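Local coordinates for proton-dependent oligopeptide transporter family protein (Xanthomonas campestris, PDB 6EI3) that probably carries small peptides across the membrane by coupling their uptake to protons, as other POT-family members of the major facilitator superfamily do, at residues A[392-395]-A[396-400]; A[75-78]-A[79-83]; A[240-243]-A[244-247]; A[418-421]-A[422-426]. All blocks are in the same frame, centred on the assembly; numbering follows the deposited sequence.

Interaction 1 (A[392-395]-A[396-400]). With 78M ((2S)-2,3-dihydroxypropyl(7Z)-pentadec-7-enoate), chain F; 78M ((2S)-2,3-dihydroxypropyl(7Z)-pentadec-7-enoate), chain E; 78M ((2S)-2,3-dihydroxypropyl(7Z)-pentadec-7-enoate), chain K.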
# COMPACT_ATOMS: atom_id res chain seq x y z
N GLU A 392 -21.66 24.19 11.61
CA GLU A 392 -22.60 23.12 11.94
C GLU A 392 -21.94 22.04 12.80
O GLU A 392 -20.91 21.50 12.41
CB GLU A 392 -23.26 22.54 10.67
CG GLU A 392 -24.23 21.38 10.90
CD GLU A 392 -25.63 21.69 11.38
OE1 GLU A 392 -25.95 22.86 11.68
OE2 GLU A 392 -26.44 20.73 11.45
N PRO A 393 -22.52 21.70 13.98
CA PRO A 393 -21.93 20.62 14.79
C PRO A 393 -22.17 19.26 14.12
O PRO A 393 -23.30 18.93 13.77
CB PRO A 393 -22.61 20.77 16.16
CG PRO A 393 -23.89 21.48 15.88
CD PRO A 393 -23.74 22.26 14.61
N MET A 394 -21.09 18.54 13.82
CA MET A 394 -21.20 17.25 13.13
C MET A 394 -20.72 16.12 14.01
O MET A 394 -19.59 16.15 14.47
CB MET A 394 -20.46 17.27 11.78
CG MET A 394 -21.07 18.26 10.77
SD MET A 394 -22.73 17.80 10.21
CE MET A 394 -22.32 16.67 8.89
N HIS A 395 -21.60 15.13 14.27
CA HIS A 395 -21.23 13.98 15.10
C HIS A 395 -20.29 13.11 14.27
O HIS A 395 -20.47 13.00 13.06
CB HIS A 395 -22.49 13.19 15.51
CG HIS A 395 -22.25 12.19 16.61
ND1 HIS A 395 -21.68 10.96 16.35
CD2 HIS A 395 -22.52 12.28 17.93
CE1 HIS A 395 -21.60 10.34 17.52
NE2 HIS A 395 -22.11 11.10 18.50
N ILE A 396 -19.29 12.52 14.92
CA ILE A 396 -18.30 11.67 14.24
C ILE A 396 -18.95 10.46 13.50
O ILE A 396 -18.37 9.98 12.54
CB ILE A 396 -17.16 11.24 15.19
CG1 ILE A 396 -15.94 10.72 14.38
CG2 ILE A 396 -17.66 10.24 16.28
CD1 ILE A 396 -14.64 10.73 15.13
N ALA A 397 -20.16 10.02 13.91
CA ALA A 397 -20.89 8.93 13.25
C ALA A 397 -21.14 9.24 11.77
O ALA A 397 -21.33 8.32 10.98
CB ALA A 397 -22.22 8.65 13.97
N TRP A 398 -21.10 10.53 11.38
CA TRP A 398 -21.22 10.92 9.96
C TRP A 398 -20.09 10.31 9.12
O TRP A 398 -20.30 10.08 7.92
CB TRP A 398 -21.20 12.44 9.79
CG TRP A 398 -22.55 13.08 9.85
CD1 TRP A 398 -23.06 13.83 10.85
CD2 TRP A 398 -23.59 12.97 8.86
NE1 TRP A 398 -24.33 14.26 10.53
CE2 TRP A 398 -24.68 13.73 9.32
CE3 TRP A 398 -23.71 12.27 7.64
CZ2 TRP A 398 -25.88 13.83 8.60
CZ3 TRP A 398 -24.88 12.40 6.92
CH2 TRP A 398 -25.95 13.17 7.39
N GLN A 399 -18.92 10.00 9.73
CA GLN A 399 -17.80 9.36 8.98
C GLN A 399 -18.11 7.91 8.54
O GLN A 399 -17.38 7.38 7.70
CB GLN A 399 -16.47 9.40 9.73
CG GLN A 399 -15.90 10.79 9.97
CD GLN A 399 -14.45 10.73 10.39
OE1 GLN A 399 -14.03 9.86 11.18
NE2 GLN A 399 -13.67 11.71 9.94
N ILE A 400 -19.19 7.26 9.08
CA ILE A 400 -19.64 5.91 8.67
C ILE A 400 -19.94 5.95 7.15
O ILE A 400 -19.58 5.00 6.45
CB ILE A 400 -20.92 5.44 9.46
CG1 ILE A 400 -20.60 5.16 10.96
CG2 ILE A 400 -21.57 4.19 8.80
CD1 ILE A 400 -21.88 5.01 11.90
O21 78M F . -26.07 19.25 8.99
C20 78M F . -25.29 19.07 7.82
C18 78M F . -26.03 18.22 6.81
O19 78M F . -26.26 16.91 7.33
C17 78M F . -25.34 18.17 5.46
O2 78M F . -24.22 17.26 5.49
C1 78M F . -24.38 16.05 4.93
O1 78M F . -25.45 15.57 4.67
C2 78M F . -23.05 15.40 4.66
C3 78M F . -23.17 13.98 4.09
C4 78M F . -22.52 13.82 2.73
C5 78M F . -23.47 13.88 1.54
C6 78M F . -22.75 13.89 0.19
C7 78M F . -23.07 12.70 -0.67
C8 78M F . -22.45 11.54 -0.68
C9 78M F . -22.77 10.35 -1.54
C10 78M F . -24.12 9.70 -1.21
C11 78M F . -24.70 8.88 -2.35
C12 78M F . -24.21 7.44 -2.42
C13 78M F . -24.56 6.74 -3.72
C15 78M F . -24.50 4.61 -5.07
C14 78M F . -24.16 5.27 -3.76
O21 78M E . -26.54 12.71 15.52
C20 78M E . -26.31 12.88 14.13
C18 78M E . -26.37 11.57 13.39
O19 78M E . -25.47 10.64 13.99
C17 78M E . -26.01 11.72 11.93
O2 78M E . -26.29 10.48 11.23
C1 78M E . -25.27 9.66 10.95
O1 78M E . -24.21 9.70 11.51
C2 78M E . -25.61 8.70 9.85
C3 78M E . -24.47 8.51 8.86
C4 78M E . -24.87 7.82 7.56
C5 78M E . -24.85 6.29 7.60
C6 78M E . -24.84 5.64 6.21
C7 78M E . -25.05 4.17 6.24
C8 78M E . -24.26 3.25 5.71
C9 78M E . -24.48 1.76 5.73
C10 78M E . -23.83 1.04 6.92
C11 78M E . -24.62 1.08 8.23
C12 78M E . -25.68 0.00 8.40
C13 78M E . -26.25 -0.09 9.80
C15 78M E . -27.67 -1.37 11.47
C14 78M E . -27.21 -1.25 10.03
O21 78M K . -25.58 10.12 16.67
C20 78M K . -25.96 9.25 17.72
C18 78M K . -24.92 8.17 17.92
O19 78M K . -24.77 7.40 16.72
C17 78M K . -25.24 7.26 19.09
O2 78M K . -24.01 6.54 19.30
C1 78M K . -23.39 6.65 20.49
O1 78M K . -23.88 7.12 21.47
C2 78M K . -21.98 6.13 20.41
C3 78M K . -21.05 7.15 19.77
C4 78M K . -19.70 6.58 19.40
C5 78M K . -19.04 7.28 18.22
C6 78M K . -19.66 6.96 16.85
C7 78M K . -19.40 5.54 16.46
C8 78M K . -19.48 5.01 15.26
C9 78M K . -19.18 3.59 14.92
C10 78M K . -17.68 3.35 14.70
C11 78M K . -16.89 2.87 15.92
C12 78M K . -16.96 1.38 16.21
C13 78M K . -16.33 0.50 15.13
C15 78M K . -16.00 -1.82 14.22
C14 78M K . -16.63 -0.98 15.30
O HOH W 1 -24.39 15.60 13.62
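His395 holds the start of the short 3-10 turn 396-399 with a side-chain and a backbone hydrogen bond, and Met394 and Trp398 close a Met-aromatic contact beside it. The amide of Ala397 donates to His395 ND1 at 3.0 Å, nearly straight at 167° and close to the plane of the imidazole, so the ring nitrogen receives the bond at its edge. CG of His395 stands anti to the backbone N (chi1 -167°), which swings the ring beside the carbonyl carbon and turns the ND1 edge toward the amide of Ala397. Its carbonyl O takes the N-H of Trp398 at 3.1 Å, the donor standing well above the carbonyl plane. Met394 bends at both chi2 and chi3 and lays its terminal methyl over the pyrrole part of the indole: CE is 3.5 Å from the centroid of the Trp398 five-membered ring, a CH-pi contact, whereas SD meets the ring only obliquely. Glycerol carbon C17 of the monoacylglycerol in chain E lies over the opposite face, 3.4 Å from Trp398 NE1, and the indole is thus held between a methionine methyl and a lipid headgroup. A second lipid, chain K, rests its O21 above the face of the His395 ring. Farther out, backbone bonds from Met394 and Ile396 to Arg321 fix the connection between helices 363-389 and 400-424, and Met394 and Trp398 both pack on helix 363-389. A water accepts from the backbone N of His395 at 2.9 Å and, weakly, from NE1 of Trp398 at 3.4 Å.

Interaction 2 (A[75-78]-A[79-83]). With 78M ((2S)-2,3-dihydroxypropyl(7Z)-pentadec-7-enoate), chain B.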
# COMPACT_ATOMS: atom_id res chain seq x y z
N LYS A 75 14.49 -17.02 3.23
CA LYS A 75 13.40 -16.31 3.91
C LYS A 75 13.48 -16.33 5.43
O LYS A 75 13.23 -15.29 6.04
CB LYS A 75 12.05 -16.84 3.43
CG LYS A 75 11.77 -16.48 1.97
CD LYS A 75 10.50 -17.14 1.48
CE LYS A 75 10.62 -17.42 0.01
NZ LYS A 75 10.65 -18.87 -0.27
N TYR A 76 13.84 -17.47 6.05
CA TYR A 76 13.94 -17.52 7.52
C TYR A 76 14.87 -16.45 8.10
O TYR A 76 14.46 -15.71 9.00
CB TYR A 76 14.37 -18.91 8.05
CG TYR A 76 14.58 -18.87 9.54
CD1 TYR A 76 13.49 -18.84 10.42
CD2 TYR A 76 15.85 -18.76 10.09
CE1 TYR A 76 13.67 -18.72 11.80
CE2 TYR A 76 16.05 -18.66 11.46
CZ TYR A 76 14.96 -18.65 12.32
OH TYR A 76 15.14 -18.53 13.66
N THR A 77 16.13 -16.42 7.63
CA THR A 77 17.16 -15.48 8.12
C THR A 77 16.76 -14.02 7.88
O THR A 77 16.94 -13.19 8.76
CB THR A 77 18.52 -15.83 7.49
OG1 THR A 77 18.87 -17.14 7.92
CG2 THR A 77 19.63 -14.84 7.87
N THR A 78 16.23 -13.73 6.70
CA THR A 78 15.83 -12.38 6.30
C THR A 78 14.67 -11.92 7.19
O THR A 78 14.73 -10.80 7.72
CB THR A 78 15.53 -12.35 4.80
OG1 THR A 78 16.64 -12.95 4.12
CG2 THR A 78 15.33 -10.93 4.27
N ILE A 79 13.68 -12.80 7.44
CA ILE A 79 12.55 -12.48 8.32
C ILE A 79 13.06 -12.14 9.72
O ILE A 79 12.65 -11.12 10.27
CB ILE A 79 11.42 -13.57 8.36
CG1 ILE A 79 10.68 -13.64 7.01
CG2 ILE A 79 10.40 -13.24 9.51
CD1 ILE A 79 9.87 -14.97 6.74
N ILE A 80 13.94 -12.98 10.27
CA ILE A 80 14.50 -12.80 11.61
C ILE A 80 15.20 -11.44 11.76
O ILE A 80 14.92 -10.73 12.72
CB ILE A 80 15.42 -14.00 12.00
CG1 ILE A 80 14.60 -15.21 12.49
CG2 ILE A 80 16.49 -13.61 13.05
CD1 ILE A 80 13.89 -15.08 13.91
N TRP A 81 16.09 -11.09 10.81
CA TRP A 81 16.86 -9.86 10.89
C TRP A 81 16.02 -8.62 10.67
O TRP A 81 16.21 -7.64 11.39
CB TRP A 81 18.10 -9.90 9.99
CG TRP A 81 19.19 -10.71 10.62
CD1 TRP A 81 19.59 -11.97 10.26
CD2 TRP A 81 19.91 -10.40 11.82
NE1 TRP A 81 20.57 -12.42 11.11
CE2 TRP A 81 20.79 -11.47 12.08
CE3 TRP A 81 19.91 -9.29 12.70
CZ2 TRP A 81 21.67 -11.47 13.17
CZ3 TRP A 81 20.79 -9.29 13.78
CH2 TRP A 81 21.66 -10.36 14.00
N PHE A 82 15.07 -8.64 9.71
CA PHE A 82 14.17 -7.51 9.52
C PHE A 82 13.25 -7.37 10.73
O PHE A 82 12.97 -6.24 11.13
CB PHE A 82 13.36 -7.66 8.23
CG PHE A 82 14.05 -7.09 7.01
CD1 PHE A 82 14.05 -5.72 6.76
CD2 PHE A 82 14.70 -7.92 6.11
CE1 PHE A 82 14.67 -5.19 5.62
CE2 PHE A 82 15.32 -7.39 4.97
CZ PHE A 82 15.30 -6.03 4.73
N SER A 83 12.80 -8.50 11.33
CA SER A 83 11.92 -8.45 12.52
C SER A 83 12.63 -7.86 13.74
O SER A 83 11.99 -7.17 14.52
CB SER A 83 11.35 -9.83 12.84
OG SER A 83 10.51 -10.26 11.78
O21 78M B . 19.03 -17.55 10.61
C20 78M B . 20.33 -17.04 10.88
C18 78M B . 20.27 -15.85 11.80
O19 78M B . 21.51 -15.14 11.76
C17 78M B . 19.95 -16.24 13.23
O2 78M B . 19.73 -15.00 13.93
C1 78M B . 19.24 -15.07 15.18
O1 78M B . 18.88 -16.09 15.70
C2 78M B . 19.22 -13.71 15.83
C3 78M B . 18.52 -13.65 17.19
C4 78M B . 17.01 -13.77 17.10
C5 78M B . 16.29 -13.51 18.41
C6 78M B . 14.84 -13.98 18.43
C7 78M B . 14.02 -13.39 19.54
C8 78M B . 13.90 -13.81 20.79
C9 78M B . 14.56 -14.99 21.45
C10 78M B . 14.10 -15.20 22.91
C11 78M B . 12.76 -15.90 23.06
C12 78M B . 12.07 -15.67 24.40
C13 78M B . 10.82 -16.53 24.61
C15 78M B . 8.90 -15.02 25.38
C14 78M B . 9.92 -16.09 25.75
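Lys75 and Ile79 begin a run of i to i+4 contacts along the transmembrane helix 62-95, the carbonyl O of Lys75 receiving the N-H of Ile79 while CG1 of Ile79 lies against the same oxygen at 3.2 Å. The ammonium end of Lys75 leaves this turn for a salt bridge with Asp127. At Tyr76, CG anti to the backbone N (chi1 175°) carries the phenol ring forward along the helix, and Ile80 sets CG1 over its face, 3.9 Å from the centroid of the Tyr76 ring, in a CH-pi contact. Phe186 also meets this ring, and Arg195 forms a cation-pi pair with it. Thr77 runs alongside Trp81, both pointing the same way, and its methyl CG2 comes 3.7 Å from Trp81 CD1 at the edge of the indole. Its hydroxyl faces the lipid of chain B: OG1 of Thr77 is hydrogen-bonded to O21 of the monoacylglycerol at 2.7 Å. One turn on, Trp81 NE1 donates to O19 of the same headgroup at 3.0 Å, with an angle of 151°. Thr78 turns its methyl to the side of Phe82, with CG2 3.6 Å from Phe82 CD2, while OG1 bonds back to the carbonyl of Gly74; the Phe82 ring goes on to meet Phe112. Thr77 and Trp81 therefore offer two polar groups, one turn apart, to the neighbouring glycerol hydroxyls, an arrangement consistent with anchoring a lipid headgroup beside the apolar and aromatic side chains of Tyr76, Ile80 and Trp187 that line the same lipid pocket.

Interaction 3 (A[240-243]-A[244-247]). With 78M ((2S)-2,3-dihydroxypropyl(7Z)-pentadec-7-enoate), chain H.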
# COMPACT_ATOMS: atom_id res chain seq x y z
N LEU A 240 17.26 13.96 -7.12
CA LEU A 240 18.07 14.05 -5.89
C LEU A 240 18.59 15.48 -5.60
O LEU A 240 19.01 15.77 -4.48
CB LEU A 240 19.24 13.03 -5.88
CG LEU A 240 18.89 11.54 -6.01
CD1 LEU A 240 20.14 10.71 -6.28
CD2 LEU A 240 18.16 11.02 -4.77
N GLY A 241 18.50 16.36 -6.61
CA GLY A 241 18.86 17.77 -6.52
C GLY A 241 17.71 18.67 -6.10
O GLY A 241 17.88 19.89 -6.02
N LEU A 242 16.52 18.08 -5.82
CA LEU A 242 15.33 18.83 -5.38
C LEU A 242 15.02 18.61 -3.89
O LEU A 242 13.92 18.91 -3.44
CB LEU A 242 14.10 18.51 -6.25
CG LEU A 242 14.18 18.81 -7.76
CD1 LEU A 242 13.07 18.09 -8.51
CD2 LEU A 242 14.14 20.30 -8.04
N THR A 243 15.99 18.04 -3.13
CA THR A 243 15.85 17.69 -1.71
C THR A 243 15.49 18.91 -0.84
O THR A 243 14.66 18.79 0.05
CB THR A 243 17.10 16.91 -1.24
OG1 THR A 243 17.21 15.71 -2.02
CG2 THR A 243 17.04 16.51 0.23
N GLU A 244 16.08 20.08 -1.15
CA GLU A 244 15.86 21.35 -0.45
C GLU A 244 14.40 21.80 -0.46
O GLU A 244 13.88 22.20 0.58
CB GLU A 244 16.73 22.46 -1.07
CG GLU A 244 18.19 22.42 -0.68
CD GLU A 244 18.97 23.57 -1.28
OE1 GLU A 244 19.41 23.45 -2.45
OE2 GLU A 244 19.11 24.62 -0.61
N GLN A 245 13.74 21.77 -1.64
CA GLN A 245 12.37 22.25 -1.80
C GLN A 245 11.28 21.18 -1.66
O GLN A 245 10.12 21.55 -1.42
CB GLN A 245 12.19 23.02 -3.12
CG GLN A 245 12.79 22.35 -4.36
CD GLN A 245 14.14 22.94 -4.70
OE1 GLN A 245 15.16 22.59 -4.10
NE2 GLN A 245 14.16 23.84 -5.67
N LEU A 246 11.61 19.88 -1.81
CA LEU A 246 10.61 18.81 -1.72
C LEU A 246 10.85 17.79 -0.60
O LEU A 246 9.90 17.12 -0.20
CB LEU A 246 10.47 18.08 -3.07
CG LEU A 246 9.90 18.87 -4.26
CD1 LEU A 246 10.09 18.12 -5.56
CD2 LEU A 246 8.43 19.19 -4.07
N GLY A 247 12.08 17.67 -0.12
CA GLY A 247 12.44 16.67 0.88
C GLY A 247 12.89 15.39 0.20
O GLY A 247 12.47 15.11 -0.93
O21 78M H . 10.20 23.81 3.25
C20 78M H . 10.99 22.81 2.62
C18 78M H . 10.25 21.50 2.51
O19 78M H . 8.96 21.71 1.91
C17 78M H . 10.08 20.79 3.83
O2 78M H . 11.40 20.30 4.20
C1 78M H . 11.68 19.00 4.01
O1 78M H . 10.91 18.20 3.56
C2 78M H . 13.10 18.70 4.42
C3 78M H . 13.21 17.59 5.45
C4 78M H . 13.34 16.20 4.84
C5 78M H . 13.41 15.08 5.86
C6 78M H . 13.96 13.76 5.31
C7 78M H . 13.74 12.62 6.26
C8 78M H . 13.92 11.33 6.04
C9 78M H . 14.40 10.65 4.79
C10 78M H . 14.66 9.17 5.01
C11 78M H . 15.33 8.46 3.84
C12 78M H . 15.80 7.05 4.15
C13 78M H . 16.66 6.40 3.08
C15 78M H . 16.78 4.99 0.99
C14 78M H . 15.89 5.68 1.99
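Leu246, in the one-turn helix 243-246, lies alongside Leu242 at its N-cap position, both side chains pointing the same way. From the backbone outward, CB of Leu246 sits 3.6 Å from the carbonyl O of Leu242, CG is farther from that oxygen, and CD1 reaches the other leucine, 4.1 Å from Leu242 CB and nearly as close to its CD1. The chain takes this course because CG stands beside the backbone N (chi1 -66°). The carbonyl O of Leu242 also accepts the N-H of Leu246 at 3.0 Å and, weakly, that of Gln245. In the next bond Gly247 N donates to Thr243 O at 2.8 Å, from above the carbonyl plane. Gly247 then leaves the helix with positive phi (91°), where having no CB spares the preceding carbonyl oxygen and the lipid of chain H; its CA lies 3.4 Å from that lipid's ester carbonyl oxygen O1. At the other end, OG1 of Thr243 donates to the carbonyl O of Leu240, pinning the incoming turn. The whole element forms a tight connection between helices 224-239 and 248-270, with Leu242 and Thr243 resting on Cys251 and Leu246 on Met254 of the latter helix.

Interaction 4 (A[418-421]-A[422-426])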
# COMPACT_ATOMS: atom_id res chain seq x y z
N ILE A 418 -5.03 -7.50 -7.64
CA ILE A 418 -3.97 -8.49 -7.51
C ILE A 418 -4.41 -9.85 -8.11
O ILE A 418 -3.62 -10.48 -8.83
CB ILE A 418 -3.47 -8.53 -6.03
CG1 ILE A 418 -2.12 -9.26 -5.90
CG2 ILE A 418 -4.50 -9.04 -5.02
CD1 ILE A 418 -0.96 -8.56 -6.67
N GLU A 419 -5.67 -10.23 -7.92
CA GLU A 419 -6.23 -11.45 -8.52
C GLU A 419 -6.27 -11.29 -10.06
O GLU A 419 -5.93 -12.23 -10.80
CB GLU A 419 -7.64 -11.68 -7.97
CG GLU A 419 -8.16 -13.09 -8.21
CD GLU A 419 -9.50 -13.43 -7.56
OE1 GLU A 419 -9.87 -12.78 -6.55
OE2 GLU A 419 -10.17 -14.36 -8.06
N PHE A 420 -6.65 -10.09 -10.54
CA PHE A 420 -6.69 -9.81 -11.98
C PHE A 420 -5.27 -9.91 -12.55
O PHE A 420 -5.07 -10.55 -13.57
CB PHE A 420 -7.29 -8.42 -12.25
CG PHE A 420 -6.97 -7.89 -13.63
CD1 PHE A 420 -7.72 -8.29 -14.73
CD2 PHE A 420 -5.90 -7.03 -13.84
CE1 PHE A 420 -7.42 -7.81 -16.01
CE2 PHE A 420 -5.59 -6.57 -15.12
CZ PHE A 420 -6.35 -6.97 -16.20
N ALA A 421 -4.30 -9.26 -11.91
CA ALA A 421 -2.93 -9.27 -12.44
C ALA A 421 -2.34 -10.68 -12.48
O ALA A 421 -1.71 -11.05 -13.47
CB ALA A 421 -2.06 -8.34 -11.63
N TYR A 422 -2.62 -11.51 -11.45
CA TYR A 422 -2.16 -12.89 -11.38
C TYR A 422 -2.71 -13.73 -12.55
O TYR A 422 -1.95 -14.47 -13.16
CB TYR A 422 -2.53 -13.54 -10.04
CG TYR A 422 -1.65 -13.15 -8.87
CD1 TYR A 422 -0.30 -12.84 -9.05
CD2 TYR A 422 -2.15 -13.16 -7.57
CE1 TYR A 422 0.52 -12.53 -7.97
CE2 TYR A 422 -1.34 -12.82 -6.48
CZ TYR A 422 0.00 -12.52 -6.69
OH TYR A 422 0.81 -12.21 -5.62
N SER A 423 -4.01 -13.57 -12.87
CA SER A 423 -4.69 -14.26 -13.96
C SER A 423 -4.12 -13.93 -15.34
O SER A 423 -4.27 -14.74 -16.24
CB SER A 423 -6.18 -13.93 -13.92
OG SER A 423 -6.44 -12.66 -14.50
N GLN A 424 -3.51 -12.75 -15.52
CA GLN A 424 -2.98 -12.24 -16.80
C GLN A 424 -1.48 -12.43 -16.98
O GLN A 424 -1.00 -12.50 -18.10
CB GLN A 424 -3.31 -10.73 -16.98
CG GLN A 424 -4.79 -10.38 -16.79
CD GLN A 424 -5.63 -11.00 -17.88
OE1 GLN A 424 -5.48 -10.69 -19.07
NE2 GLN A 424 -6.49 -11.93 -17.51
N ALA A 425 -0.74 -12.43 -15.91
CA ALA A 425 0.72 -12.56 -15.98
C ALA A 425 1.12 -14.04 -15.81
O ALA A 425 0.31 -14.81 -15.28
CB ALA A 425 1.34 -11.72 -14.87
N PRO A 426 2.33 -14.48 -16.24
CA PRO A 426 2.70 -15.90 -16.06
C PRO A 426 2.81 -16.26 -14.58
O PRO A 426 3.37 -15.46 -13.82
CB PRO A 426 4.07 -16.00 -16.74
CG PRO A 426 4.19 -14.81 -17.58
CD PRO A 426 3.41 -13.73 -16.91
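Phe420 presents its carbonyl oxygen to Ser423 and Gln424 in the last turn of helix 400-424, where side-chain bonds supplement the backbone. Ser423 OG donates to Phe420 O at 2.7 Å; its position between the backbone N and the carbonyl carbon (chi1 79°) folds the hydroxyl back to that acceptor. The same oxygen takes only a weak bond from Gln424 N, at 3.3 Å. Ser423 OG is itself an acceptor: Gln424 NE2 reaches it at 3.1 Å, almost straight at 170° and in the plane of the amide. The other end of this amide, OE1, is bound by the Tyr497 hydroxyl and by the backbone N of Val500, so both ends of the Gln424 amide are engaged. Upstream, the amides of Tyr422 and Ser423 are met by the carbonyls of Ile418 and Glu419. At the terminus Ala421 O accepts twice, from Ala425 N at 3.0 Å and from Gln424 N at 3.2 Å, the latter far above the carbonyl plane. Apolar contacts accompany these bonds. Gln424 lays CG over the Phe420 face, 4.0 Å from the ring centroid, and ring and amide planes are only 7° apart; Ile418 sets CG1 3.7 Å from Tyr422 CE2. Asn502 bonds to the carbonyl of Ala425. The chain Gln424 NE2 to Ser423 OG to Phe420 O has one consistent donor direction, which orients the serine hydroxyl, while Gln424 OE1 and the Asn502 bond link the helix end to the segment around Tyr497 to Asn502.

Overall arrangement
From the N terminus, interaction 2 comes first, within helix 62-95, followed by interaction 3 in the turn joining helices 224-239 and 248-270, interaction 1 in the connection leading from helix 363-389 into helix 400-424, and interaction 4 at the far end of that last helix. Each joins adjoining residues, so none closes a long loop, and all four lie in series without nesting or crossing. Interactions 1 and 4 thus bracket helix 400-424, their centres 40 Å apart. Interactions 1 and 2 lie on opposite sides of the chain's centre. The closest two are interactions 2 and 4, whose nearest atoms remain about 12 Å apart; interactions 1, 2 and 3 border bound lipids.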